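Local coordinates for protein Bis(5'-nucleosyl)-tetraphosphatase [asymmetrical] (Caenorhabditis elegans, PDB 1KT9) that hydrolyses diadenosine tetraphosphate asymmetrically to AMP and ATP with the help of divalent metal ions, as a monomeric member of the Nudix hydrolase family, at residues A[2-7]-A[82-87]; A[7-12]-A[32-37]. All blocks are in the same frame, centred on the assembly; numbering follows the deposited sequence.

Contact 1 (A[2-7]-A[82-87]); sequences VVKAAG and PKSVKY
Val3 and Pro82 start a ladder of five backbone hydrogen bonds that ties residues 2-7 to residues 82-87 as parallel strands. Val3 N donates a hydrogen bond to Pro82 O, and Val3 O then accepts from Ser84 N at 3.0 Å. Ala5 repeats the pattern: its N reaches Ser84 O at 2.9 Å, the most bent bond of the five (140° at the hydrogen), while its O takes Lys86 N. Gly7 N closes the series on Lys86 O. CA-H...O contacts fill in between, among them Val85 CA to Ala5 O at 3.3 Å.

This is the parallel pair within the mixed sheet of the Nudix fold. Strand 83-92 lies between strand 3-14 and the antiparallel strand 64-76, to which Lys83, Val85 and Tyr87 are bonded through their backbones.

Apolar contact is modest. On the face that carries Val3, Lys83 and Val85, the methyl of Ala5 meets Val85 CG2 at 3.9 Å. The Tyr87 ring meets the backbone of Gly7 obliquely, with CD2 3.6 Å from Gly7 C. At the outer end, chi1 of 73° turns Val2 CG2 to the side of its own carbonyl carbon, where it lies 3.4 Å from Ser84 N.

On the other face, with Lys4 and Ala6, a water lies next to Ser84 OG and donates a hydrogen bond to Ala5 O at 2.9 Å.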
ATOM      1  N   VAL A   2     -16.696  -1.115  12.708  1.00 25.16           N
ATOM      2  CA  VAL A   2     -15.874  -0.896  11.555  1.00 23.77           C
ATOM      3  C   VAL A   2     -15.664  -2.130  10.697  1.00 22.42           C
ATOM      4  O   VAL A   2     -15.627  -3.257  11.185  1.00 22.53           O
ATOM      5  CB  VAL A   2     -14.464  -0.494  12.043  1.00 24.47           C
ATOM      6  CG1 VAL A   2     -13.716  -1.728  12.630  1.00 25.40           C
ATOM      7  CG2 VAL A   2     -13.683   0.133  10.949  1.00 22.80           C
ATOM      8  N   VAL A   3     -15.490  -1.892   9.410  1.00 20.22           N
ATOM      9  CA  VAL A   3     -15.133  -2.957   8.510  1.00 19.10           C
ATOM     10  C   VAL A   3     -13.627  -2.923   8.360  1.00 16.63           C
ATOM     11  O   VAL A   3     -13.029  -1.878   8.170  1.00 16.16           O
ATOM     12  CB  VAL A   3     -15.804  -2.799   7.154  1.00 19.10           C
ATOM     13  CG1 VAL A   3     -15.303  -3.846   6.206  1.00 20.44           C
ATOM     14  CG2 VAL A   3     -17.300  -2.903   7.307  1.00 19.50           C
ATOM     15  N   LYS A   4     -13.013  -4.084   8.442  1.00 15.02           N
ATOM     16  CA  LYS A   4     -11.576  -4.162   8.369  1.00 13.54           C
ATOM     17  C   LYS A   4     -11.006  -4.465   6.976  1.00 12.42           C
ATOM     18  O   LYS A   4     -11.438  -5.387   6.280  1.00 10.76           O
ATOM     19  CB  LYS A   4     -11.097  -5.189   9.385  1.00 14.55           C
ATOM     20  CG  LYS A   4     -11.361  -4.752  10.865  1.00 17.97           C
ATOM     21  CD  LYS A   4     -10.769  -5.760  11.830  1.00 22.43           C
ATOM     22  CE  LYS A   4     -10.880  -5.303  13.283  1.00 25.77           C
ATOM     23  NZ  LYS A   4      -9.612  -4.618  13.680  1.00 27.19           N
ATOM     24  N   ALA A   5      -9.981  -3.688   6.620  1.00 11.08           N
ATOM     25  CA  ALA A   5      -9.208  -3.878   5.413  1.00 10.65           C
ATOM     26  C   ALA A   5      -7.704  -3.770   5.715  1.00 10.41           C
ATOM     27  O   ALA A   5      -7.293  -3.230   6.770  1.00 10.54           O
ATOM     28  CB  ALA A   5      -9.597  -2.837   4.384  1.00 11.18           C
ATOM     29  N   ALA A   6      -6.884  -4.274   4.812  1.00  9.27           N
ATOM     30  CA  ALA A   6      -5.438  -4.225   4.990  1.00 10.09           C
ATOM     31  C   ALA A   6      -4.715  -4.196   3.658  1.00 10.36           C
ATOM     32  O   ALA A   6      -5.277  -4.555   2.627  1.00 10.40           O
ATOM     33  CB  ALA A   6      -4.930  -5.415   5.837  1.00 10.41           C
ATOM     34  N   GLY A   7      -3.480  -3.725   3.699  1.00 10.28           N
ATOM     35  CA  GLY A   7      -2.622  -3.687   2.524  1.00 11.41           C
ATOM     36  C   GLY A   7      -1.156  -3.487   2.835  1.00 11.85           C
ATOM     37  O   GLY A   7      -0.732  -3.438   4.011  1.00 10.29           O
ATOM     38  N   PRO A  82     -17.953   2.991   7.597  1.00 17.44           N
ATOM     39  CA  PRO A  82     -16.688   3.153   8.318  1.00 16.42           C
ATOM     40  C   PRO A  82     -15.843   1.953   8.092  1.00 15.59           C
ATOM     41  O   PRO A  82     -16.317   0.806   8.146  1.00 13.81           O
ATOM     42  CB  PRO A  82     -17.113   3.246   9.782  1.00 17.15           C
ATOM     43  CG  PRO A  82     -18.462   3.652   9.755  1.00 15.49           C
ATOM     44  CD  PRO A  82     -19.095   3.221   8.484  1.00 16.76           C
ATOM     45  N   LYS A  83     -14.585   2.239   7.779  1.00 14.31           N
ATOM     46  CA  LYS A  83     -13.655   1.232   7.419  1.00 14.97           C
ATOM     47  C   LYS A  83     -12.250   1.669   7.853  1.00 12.98           C
ATOM     48  O   LYS A  83     -11.889   2.853   7.811  1.00 13.73           O
ATOM     49  CB  LYS A  83     -13.680   1.048   5.905  1.00 16.04           C
ATOM     50  CG  LYS A  83     -12.583   0.168   5.364  1.00 19.09           C
ATOM     51  CD  LYS A  83     -12.751  -0.097   3.849  1.00 23.34           C
ATOM     52  CE  LYS A  83     -12.007   0.906   2.996  1.00 25.16           C
ATOM     53  NZ  LYS A  83     -12.104   0.540   1.555  1.00 25.20           N
ATOM     54  N   SER A  84     -11.503   0.708   8.338  1.00 11.58           N
ATOM     55  CA  SER A  84     -10.128   0.937   8.710  1.00  9.72           C
ATOM     56  C   SER A  84      -9.247   0.192   7.711  1.00 10.19           C
ATOM     57  O   SER A  84      -9.654  -0.861   7.244  1.00 10.04           O
ATOM     58  CB  SER A  84      -9.901   0.404  10.130  1.00 10.21           C
ATOM     59  OG  SER A  84     -10.080  -1.006  10.226  1.00  8.76           O
ATOM     60  N   VAL A  85      -8.085   0.755   7.349  1.00  8.25           N
ATOM     61  CA  VAL A  85      -7.163   0.073   6.475  1.00  9.74           C
ATOM     62  C   VAL A  85      -5.789   0.084   7.145  1.00  9.09           C
ATOM     63  O   VAL A  85      -5.214   1.148   7.392  1.00  9.27           O
ATOM     64  CB  VAL A  85      -7.068   0.692   5.068  1.00  8.79           C
ATOM     65  CG1 VAL A  85      -6.208  -0.127   4.209  1.00 11.25           C
ATOM     66  CG2 VAL A  85      -8.400   0.836   4.449  1.00 13.30           C
ATOM     67  N   LYS A  86      -5.314  -1.102   7.510  1.00 10.40           N
ATOM     68  CA  LYS A  86      -4.011  -1.213   8.171  1.00 10.96           C
ATOM     69  C   LYS A  86      -2.963  -1.551   7.132  1.00 10.71           C
ATOM     70  O   LYS A  86      -3.096  -2.547   6.400  1.00 12.52           O
ATOM     71  CB  LYS A  86      -4.052  -2.286   9.277  1.00 12.41           C
ATOM     72  CG  LYS A  86      -2.700  -2.512   9.969  1.00 13.52           C
ATOM     73  CD  LYS A  86      -2.859  -3.349  11.257  1.00 16.21           C
ATOM     74  CE  LYS A  86      -1.609  -3.306  12.114  1.00 19.15           C
ATOM     75  NZ  LYS A  86      -1.690  -4.202  13.296  1.00 19.71           N
ATOM     76  N   TYR A  87      -1.912  -0.738   7.092  1.00 10.31           N
ATOM     77  CA  TYR A  87      -0.778  -0.933   6.173  1.00 10.64           C
ATOM     78  C   TYR A  87       0.549  -1.216   6.868  1.00 11.07           C
ATOM     79  O   TYR A  87       0.879  -0.565   7.867  1.00 11.01           O
ATOM     80  CB  TYR A  87      -0.533   0.334   5.315  1.00 10.86           C
ATOM     81  CG  TYR A  87      -1.585   0.716   4.286  1.00 12.72           C
ATOM     82  CD1 TYR A  87      -2.505   1.740   4.509  1.00 13.32           C
ATOM     83  CD2 TYR A  87      -1.578   0.123   3.036  1.00 13.79           C
ATOM     84  CE1 TYR A  87      -3.446   2.094   3.525  1.00 15.20           C
ATOM     85  CE2 TYR A  87      -2.480   0.462   2.078  1.00 12.98           C
ATOM     86  CZ  TYR A  87      -3.411   1.443   2.307  1.00 15.91           C
ATOM     87  OH  TYR A  87      -4.259   1.690   1.240  1.00 17.04           O
TER
HETATM   88  O   HOH W   1      -8.257  -2.524   9.427  1.00 21.81           O

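Contact 2 (A[7-12]-A[32-37]); sequences GLVIYR and WTPPKG
Val9 and Pro34 run alongside each other in a common direction, the branch CG2 of Val9 resting 4.0 Å from Pro34 CG. The next pair is turned quite differently: the Ile10 side chain lies roughly perpendicular to that of Pro35. Its chi1 of -58° sets CG1 anti to the carbonyl carbon, and it is this branch that meets Pro35 CG, also at 4.0 Å. Both proline rings also close on one carbonyl: Pro34 CB is 3.5 Å and Pro35 CD 3.3 Å from Leu8 O.

Backbone bonding is sparse. Leu8 N donates to Pro35 O over a long 3.3 Å, bent to 140° at the hydrogen, and beyond it Gly7 and Lys36 form a non-hydrogen-bonded antiparallel pair. Their CA atoms come within 3.9 Å, and Lys36 CB packs straight onto Gly7 CA. Lys36 then folds back at chi2 (-85°), bringing NZ to Thr33 OG1, which itself donates to Pro34 O.

The two prolines interrupt strand 32-38 just before the Nudix box, which begins at Gly37. Helix 45-57 packs on Leu8, Ile10 and Pro35 through Thr53, whereas helix 122-135 reaches Val9 through Leu128 and Phe131 and Pro34 through Met124; strand 17-24 adds Phe20 against Val9 and Leu22 against Pro34.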
ATOM      1  N   GLY A   7      -3.480  -3.725   3.699  1.00 10.28           N
ATOM      2  CA  GLY A   7      -2.622  -3.687   2.524  1.00 11.41           C
ATOM      3  C   GLY A   7      -1.156  -3.487   2.835  1.00 11.85           C
ATOM      4  O   GLY A   7      -0.732  -3.438   4.011  1.00 10.29           O
ATOM      5  N   LEU A   8      -0.359  -3.345   1.775  1.00 11.49           N
ATOM      6  CA  LEU A   8       1.046  -3.040   1.972  1.00 11.66           C
ATOM      7  C   LEU A   8       1.454  -1.804   1.167  1.00 12.41           C
ATOM      8  O   LEU A   8       1.111  -1.692  -0.011  1.00 11.54           O
ATOM      9  CB  LEU A   8       1.907  -4.221   1.503  1.00 12.15           C
ATOM     10  CG  LEU A   8       1.714  -5.556   2.204  1.00 14.76           C
ATOM     11  CD1 LEU A   8       2.522  -6.684   1.532  1.00 15.92           C
ATOM     12  CD2 LEU A   8       2.098  -5.446   3.651  1.00 14.03           C
ATOM     13  N   VAL A   9       2.181  -0.903   1.802  1.00 12.31           N
ATOM     14  CA  VAL A   9       2.880   0.146   1.059  1.00 12.78           C
ATOM     15  C   VAL A   9       4.145  -0.455   0.493  1.00 13.37           C
ATOM     16  O   VAL A   9       5.164  -0.656   1.213  1.00 13.70           O
ATOM     17  CB  VAL A   9       3.190   1.321   1.957  1.00 12.80           C
ATOM     18  CG1 VAL A   9       4.005   2.412   1.206  1.00 12.91           C
ATOM     19  CG2 VAL A   9       1.863   1.898   2.456  1.00 13.55           C
ATOM     20  N   ILE A  10       4.093  -0.787  -0.793  1.00 13.42           N
ATOM     21  CA  ILE A  10       5.263  -1.365  -1.485  1.00 13.86           C
ATOM     22  C   ILE A  10       6.230  -0.261  -1.883  1.00 13.32           C
ATOM     23  O   ILE A  10       5.795   0.754  -2.437  1.00 13.11           O
ATOM     24  CB  ILE A  10       4.807  -2.079  -2.756  1.00 15.21           C
ATOM     25  CG1 ILE A  10       3.786  -3.178  -2.460  1.00 15.62           C
ATOM     26  CG2 ILE A  10       6.030  -2.629  -3.598  1.00 15.05           C
ATOM     27  CD1 ILE A  10       4.246  -4.263  -1.616  1.00 17.93           C
ATOM     28  N   TYR A  11       7.526  -0.421  -1.602  1.00 10.98           N
ATOM     29  CA  TYR A  11       8.506   0.512  -2.140  1.00 11.39           C
ATOM     30  C   TYR A  11       9.666  -0.176  -2.824  1.00 11.18           C
ATOM     31  O   TYR A  11       9.939  -1.341  -2.586  1.00 11.17           O
ATOM     32  CB  TYR A  11       9.098   1.467  -1.077  1.00 12.30           C
ATOM     33  CG  TYR A  11      10.083   0.838  -0.099  1.00 10.37           C
ATOM     34  CD1 TYR A  11      11.453   1.034  -0.233  1.00 14.57           C
ATOM     35  CD2 TYR A  11       9.618   0.064   0.976  1.00 15.03           C
ATOM     36  CE1 TYR A  11      12.336   0.455   0.646  1.00 12.62           C
ATOM     37  CE2 TYR A  11      10.506  -0.543   1.874  1.00 13.60           C
ATOM     38  CZ  TYR A  11      11.871  -0.316   1.694  1.00 15.20           C
ATOM     39  OH  TYR A  11      12.776  -0.854   2.585  1.00 13.76           O
ATOM     40  N   ARG A  12      10.389   0.595  -3.628  1.00 11.51           N
ATOM     41  CA  ARG A  12      11.634   0.114  -4.187  1.00 11.77           C
ATOM     42  C   ARG A  12      12.706   1.161  -3.997  1.00 12.13           C
ATOM     43  O   ARG A  12      12.390   2.321  -3.864  1.00 11.08           O
ATOM     44  CB  ARG A  12      11.490  -0.235  -5.681  1.00 11.84           C
ATOM     45  CG  ARG A  12      11.132   0.921  -6.626  1.00  8.76           C
ATOM     46  CD  ARG A  12      11.174   0.499  -8.118  1.00  9.93           C
ATOM     47  NE  ARG A  12      11.072   1.618  -9.027  1.00 10.00           N
ATOM     48  CZ  ARG A  12      10.971   1.499 -10.357  1.00 16.20           C
ATOM     49  NH1 ARG A  12      10.974   0.316 -10.944  1.00 16.42           N
ATOM     50  NH2 ARG A  12      10.885   2.573 -11.099  1.00 14.95           N
ATOM     51  N   TRP A  32      -5.918   6.738  -6.356  1.00 14.74           N
ATOM     52  CA  TRP A  32      -4.663   6.020  -6.453  1.00 13.98           C
ATOM     53  C   TRP A  32      -4.261   5.656  -5.037  1.00 13.48           C
ATOM     54  O   TRP A  32      -4.269   6.541  -4.200  1.00 12.11           O
ATOM     55  CB  TRP A  32      -3.595   6.964  -6.988  1.00 14.16           C
ATOM     56  CG  TRP A  32      -3.708   7.288  -8.435  1.00 14.33           C
ATOM     57  CD1 TRP A  32      -4.444   8.259  -9.003  1.00 15.84           C
ATOM     58  CD2 TRP A  32      -3.027   6.625  -9.488  1.00 14.51           C
ATOM     59  NE1 TRP A  32      -4.284   8.251 -10.371  1.00 15.81           N
ATOM     60  CE2 TRP A  32      -3.400   7.254 -10.693  1.00 15.42           C
ATOM     61  CE3 TRP A  32      -2.155   5.539  -9.543  1.00 13.80           C
ATOM     62  CZ2 TRP A  32      -2.933   6.833 -11.930  1.00 14.97           C
ATOM     63  CZ3 TRP A  32      -1.678   5.138 -10.765  1.00 15.03           C
ATOM     64  CH2 TRP A  32      -2.072   5.775 -11.947  1.00 15.53           C
ATOM     65  N   THR A  33      -3.935   4.391  -4.775  1.00 12.65           N
ATOM     66  CA  THR A  33      -3.507   3.974  -3.445  1.00 14.03           C
ATOM     67  C   THR A  33      -2.582   2.783  -3.559  1.00 12.72           C
ATOM     68  O   THR A  33      -2.513   2.151  -4.606  1.00 12.93           O
ATOM     69  CB  THR A  33      -4.710   3.532  -2.587  1.00 14.76           C
ATOM     70  OG1 THR A  33      -5.131   2.223  -2.978  1.00 17.03           O
ATOM     71  CG2 THR A  33      -5.929   4.393  -2.842  1.00 16.49           C
ATOM     72  N   PRO A  34      -1.879   2.454  -2.489  1.00 13.41           N
ATOM     73  CA  PRO A  34      -1.123   1.215  -2.471  1.00 12.94           C
ATOM     74  C   PRO A  34      -2.131   0.059  -2.496  1.00 13.09           C
ATOM     75  O   PRO A  34      -3.335   0.294  -2.288  1.00 13.06           O
ATOM     76  CB  PRO A  34      -0.409   1.240  -1.141  1.00 13.84           C
ATOM     77  CG  PRO A  34      -0.405   2.683  -0.734  1.00 14.43           C
ATOM     78  CD  PRO A  34      -1.713   3.237  -1.246  1.00 13.73           C
ATOM     79  N   PRO A  35      -1.663  -1.138  -2.799  1.00 12.50           N
ATOM     80  CA  PRO A  35      -2.513  -2.313  -2.904  1.00 12.99           C
ATOM     81  C   PRO A  35      -3.206  -2.614  -1.577  1.00 13.00           C
ATOM     82  O   PRO A  35      -2.499  -2.584  -0.573  1.00 11.96           O
ATOM     83  CB  PRO A  35      -1.518  -3.468  -3.180  1.00 13.39           C
ATOM     84  CG  PRO A  35      -0.164  -2.908  -3.066  1.00 15.39           C
ATOM     85  CD  PRO A  35      -0.251  -1.443  -3.031  1.00 12.62           C
ATOM     86  N   LYS A  36      -4.511  -2.850  -1.578  1.00 11.83           N
ATOM     87  CA  LYS A  36      -5.233  -3.187  -0.328  1.00 12.36           C
ATOM     88  C   LYS A  36      -6.600  -3.759  -0.610  1.00 11.52           C
ATOM     89  O   LYS A  36      -7.082  -3.682  -1.741  1.00  9.85           O
ATOM     90  CB  LYS A  36      -5.408  -1.925   0.527  1.00 13.10           C
ATOM     91  CG  LYS A  36      -6.647  -1.179   0.272  1.00 16.58           C
ATOM     92  CD  LYS A  36      -6.553  -0.255  -0.829  1.00 20.07           C
ATOM     93  CE  LYS A  36      -7.854   0.617  -0.849  1.00 24.29           C
ATOM     94  NZ  LYS A  36      -7.895   1.466  -2.079  1.00 24.37           N
ATOM     95  N   GLY A  37      -7.237  -4.288   0.424  1.00 11.23           N
ATOM     96  CA  GLY A  37      -8.600  -4.775   0.323  1.00 11.01           C
ATOM     97  C   GLY A  37      -9.150  -5.359   1.635  1.00 11.00           C
ATOM     98  O   GLY A  37      -8.458  -5.393   2.641  1.00 10.76           O
TER

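Contacts 1 and 2 meet at Gly7, and strand 3-14 serves both: it pairs in parallel with strand 83-92 and antiparallel with strand 32-38, so it runs between the two. Their centres are about 13 Å apart, that of contact 2 about 2 Å from the centre of the molecule and that of contact 1 about 12 Å from it. They join directly where Ala6 N lies 2.9 Å from Gly37 O, a probable hydrogen bond that carries the antiparallel pairing on into the first residue of the Nudix box. Packing adds to it, with Tyr87 OH 3.7 Å from Lys36 CD. In Nudix hydrolases the box supplies the metal-binding catalytic helix, here probably helix 45-57, against which Ala6 and Leu8 both pack through Ala49.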